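Local coordinates for Alpha/beta hydrolase fold protein (Nakamurella multipartita, PDB 4Y7D) that probably acts as a hydrolase, as expected of a protein with the alpha/beta hydrolase fold, at residues Y137-E142 and N222-F227. Residues are numbered along the deposited sequence; the frame is centred on the assembly and turned at random.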
loop_
_atom_site.group_PDB
_atom_site.type_symbol
_atom_site.label_atom_id
_atom_site.label_comp_id
_atom_site.label_asym_id
_atom_site.label_seq_id
_atom_site.Cartn_x
_atom_site.Cartn_y
_atom_site.Cartn_z
ATOM N N TYR A 137 14.871 2.338 5.416
ATOM C CA TYR A 137 13.889 2.812 6.382
ATOM C C TYR A 137 14.021 2.041 7.654
ATOM O O TYR A 137 14.166 0.814 7.626
ATOM C CB TYR A 137 12.470 2.664 5.863
ATOM C CG TYR A 137 11.409 2.700 6.957
ATOM C CD1 TYR A 137 10.804 3.896 7.336
ATOM C CD2 TYR A 137 11.020 1.538 7.609
ATOM C CE1 TYR A 137 9.835 3.939 8.349
ATOM C CE2 TYR A 137 10.060 1.560 8.621
ATOM C CZ TYR A 137 9.457 2.755 8.974
ATOM O OH TYR A 137 8.519 2.746 9.976
ATOM N N HIS A 138 13.992 2.764 8.780
ATOM C CA HIS A 138 14.044 2.144 10.126
ATOM C C HIS A 138 12.746 2.372 10.913
ATOM O O HIS A 138 12.273 3.499 11.061
ATOM C CB HIS A 138 15.194 2.723 10.882
ATOM C CG HIS A 138 16.507 2.325 10.312
ATOM N ND1 HIS A 138 17.020 1.061 10.471
ATOM C CD2 HIS A 138 17.379 3.001 9.533
ATOM C CE1 HIS A 138 18.191 1.000 9.865
ATOM N NE2 HIS A 138 18.414 2.157 9.264
ATOM N N PHE A 139 12.142 1.267 11.302
ATOM C CA PHE A 139 10.905 1.250 12.086
ATOM C C PHE A 139 11.219 1.677 13.517
ATOM O O PHE A 139 12.147 1.178 14.109
ATOM C CB PHE A 139 10.357 -0.185 12.047
ATOM C CG PHE A 139 9.185 -0.475 12.962
ATOM C CD1 PHE A 139 8.028 0.290 12.925
ATOM C CD2 PHE A 139 9.225 -1.595 13.828
ATOM C CE1 PHE A 139 6.946 -0.034 13.745
ATOM C CE2 PHE A 139 8.152 -1.915 14.638
ATOM C CZ PHE A 139 7.009 -1.128 14.588
ATOM N N ASP A 140 10.455 2.626 14.041
ATOM C CA ASP A 140 10.473 2.905 15.479
ATOM C C ASP A 140 9.472 1.929 16.117
ATOM O O ASP A 140 8.286 1.885 15.725
ATOM C CB ASP A 140 10.177 4.392 15.827
ATOM C CG ASP A 140 9.229 5.081 14.838
ATOM O OD1 ASP A 140 8.177 4.500 14.493
ATOM O OD2 ASP A 140 9.543 6.222 14.431
ATOM N N GLY A 141 9.947 1.119 17.044
ATOM C CA GLY A 141 9.091 0.150 17.667
ATOM C C GLY A 141 7.882 0.794 18.324
ATOM O O GLY A 141 7.643 2.016 18.267
ATOM N N GLU A 142 7.108 -0.062 18.958
ATOM C CA GLU A 142 5.902 0.357 19.642
ATOM C C GLU A 142 6.147 0.020 21.095
ATOM O O GLU A 142 6.786 -0.996 21.402
ATOM C CB GLU A 142 4.693 -0.418 19.086
ATOM C CG GLU A 142 4.340 -0.063 17.629
ATOM C CD GLU A 142 3.971 -1.279 16.763
ATOM O OE1 GLU A 142 4.320 -2.406 17.145
ATOM O OE2 GLU A 142 3.350 -1.103 15.688
ATOM N N ASN A 222 9.842 -9.656 8.446
ATOM C CA ASN A 222 10.685 -9.690 7.264
ATOM C C ASN A 222 10.827 -8.291 6.616
ATOM O O ASN A 222 11.919 -7.844 6.258
ATOM C CB ASN A 222 10.112 -10.654 6.225
ATOM C CG ASN A 222 10.993 -10.718 5.005
ATOM O OD1 ASN A 222 12.157 -11.053 5.132
ATOM N ND2 ASN A 222 10.488 -10.373 3.858
ATOM N N ASP A 223 9.715 -7.596 6.483
ATOM C CA ASP A 223 9.734 -6.242 5.880
ATOM C C ASP A 223 10.596 -5.301 6.748
ATOM O O ASP A 223 11.426 -4.527 6.249
ATOM C CB ASP A 223 8.336 -5.646 5.767
ATOM C CG ASP A 223 7.466 -6.258 4.708
ATOM O OD1 ASP A 223 7.947 -7.014 3.831
ATOM O OD2 ASP A 223 6.232 -5.959 4.757
HETATM N N MSE A 224 10.421 -5.377 8.051
HETATM C CA MSE A 224 11.197 -4.463 8.930
HETATM C C MSE A 224 12.671 -4.764 8.796
HETATM O O MSE A 224 13.525 -3.862 8.780
HETATM C CB MSE A 224 10.714 -4.544 10.395
HETATM C CG MSE A 224 9.267 -4.053 10.505
HETATM SE SE MSE A 224 8.803 -2.199 9.954
HETATM C CE MSE A 224 8.094 -2.449 8.154
ATOM N N ASP A 225 13.028 -6.032 8.719
ATOM C CA ASP A 225 14.407 -6.394 8.574
ATOM C C ASP A 225 14.973 -5.974 7.201
ATOM O O ASP A 225 16.080 -5.397 7.106
ATOM C CB ASP A 225 14.583 -7.892 8.777
ATOM C CG ASP A 225 15.956 -8.334 8.462
ATOM O OD1 ASP A 225 16.890 -7.764 9.006
ATOM O OD2 ASP A 225 16.129 -9.267 7.673
ATOM N N GLN A 226 14.200 -6.209 6.141
ATOM C CA GLN A 226 14.679 -5.906 4.813
ATOM C C GLN A 226 14.768 -4.411 4.572
ATOM O O GLN A 226 15.698 -3.949 3.930
ATOM C CB GLN A 226 13.746 -6.523 3.761
ATOM C CG GLN A 226 13.866 -8.047 3.647
ATOM C CD GLN A 226 15.250 -8.447 3.230
ATOM O OE1 GLN A 226 15.800 -7.867 2.320
ATOM N NE2 GLN A 226 15.837 -9.374 3.909
ATOM N N PHE A 227 13.787 -3.648 5.043
ATOM C CA PHE A 227 13.806 -2.208 4.758
ATOM C C PHE A 227 14.984 -1.531 5.440
ATOM O O PHE A 227 15.513 -0.549 4.916
ATOM C CB PHE A 227 12.508 -1.498 5.176
ATOM C CG PHE A 227 11.258 -2.007 4.501
ATOM C CD1 PHE A 227 11.309 -2.897 3.457
ATOM C CD2 PHE A 227 10.043 -1.563 4.920
ATOM C CE1 PHE A 227 10.149 -3.349 2.843
ATOM C CE2 PHE A 227 8.875 -2.030 4.343
ATOM C CZ PHE A 227 8.946 -2.928 3.313
HETATM O O HOH W 1 13.054 -1.186 9.181
#
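The selenium of Met-224, a selenomethionine, touches two aromatic side chains of the 137-142 loop. It approaches Phe-139 at the root of the ring, close to CB, though how close is doubtful because Phe-139, like Tyr-137, has a second conformer. SE stands 4.1 Å from the Phe-139 ring centroid, 37° off the ring normal, a Met-aromatic contact of oblique geometry. On Tyr-137 the same atom meets the ring edge near its plane, SE lying 4.2 Å from CE2. With CG of Met-224 beside the backbone N, a bend at chi2 (-60°) carries SE to both rings. Farther along the helix, Phe-227 offers its CB to the edge of the Tyr-137 ring at CD2, while its own ring leads away from the loop.

Polar links between the backbones run beside this apolar patch. Tyr-137 N donates to Phe-227 O over 3.0 Å in a nearly straight bond (170°). One water donates to both Tyr-137 O (2.8 Å) and Met-224 O (2.7 Å). Beyond the interface, Phe-220 packs edge-to-face with Phe-139, and Asp-223 anchors the helix through a salt bridge to Arg-68.

The 79 intervening residues, mostly helical and without strand, are consistent with the cap of alpha/beta hydrolases, so the contact joins the chain's entry to and exit from it. Dispersion around the polarisable chalcogen, sulfur in natural methionine, probably contributes, with one direct hydrogen bond and a water linking the backbones.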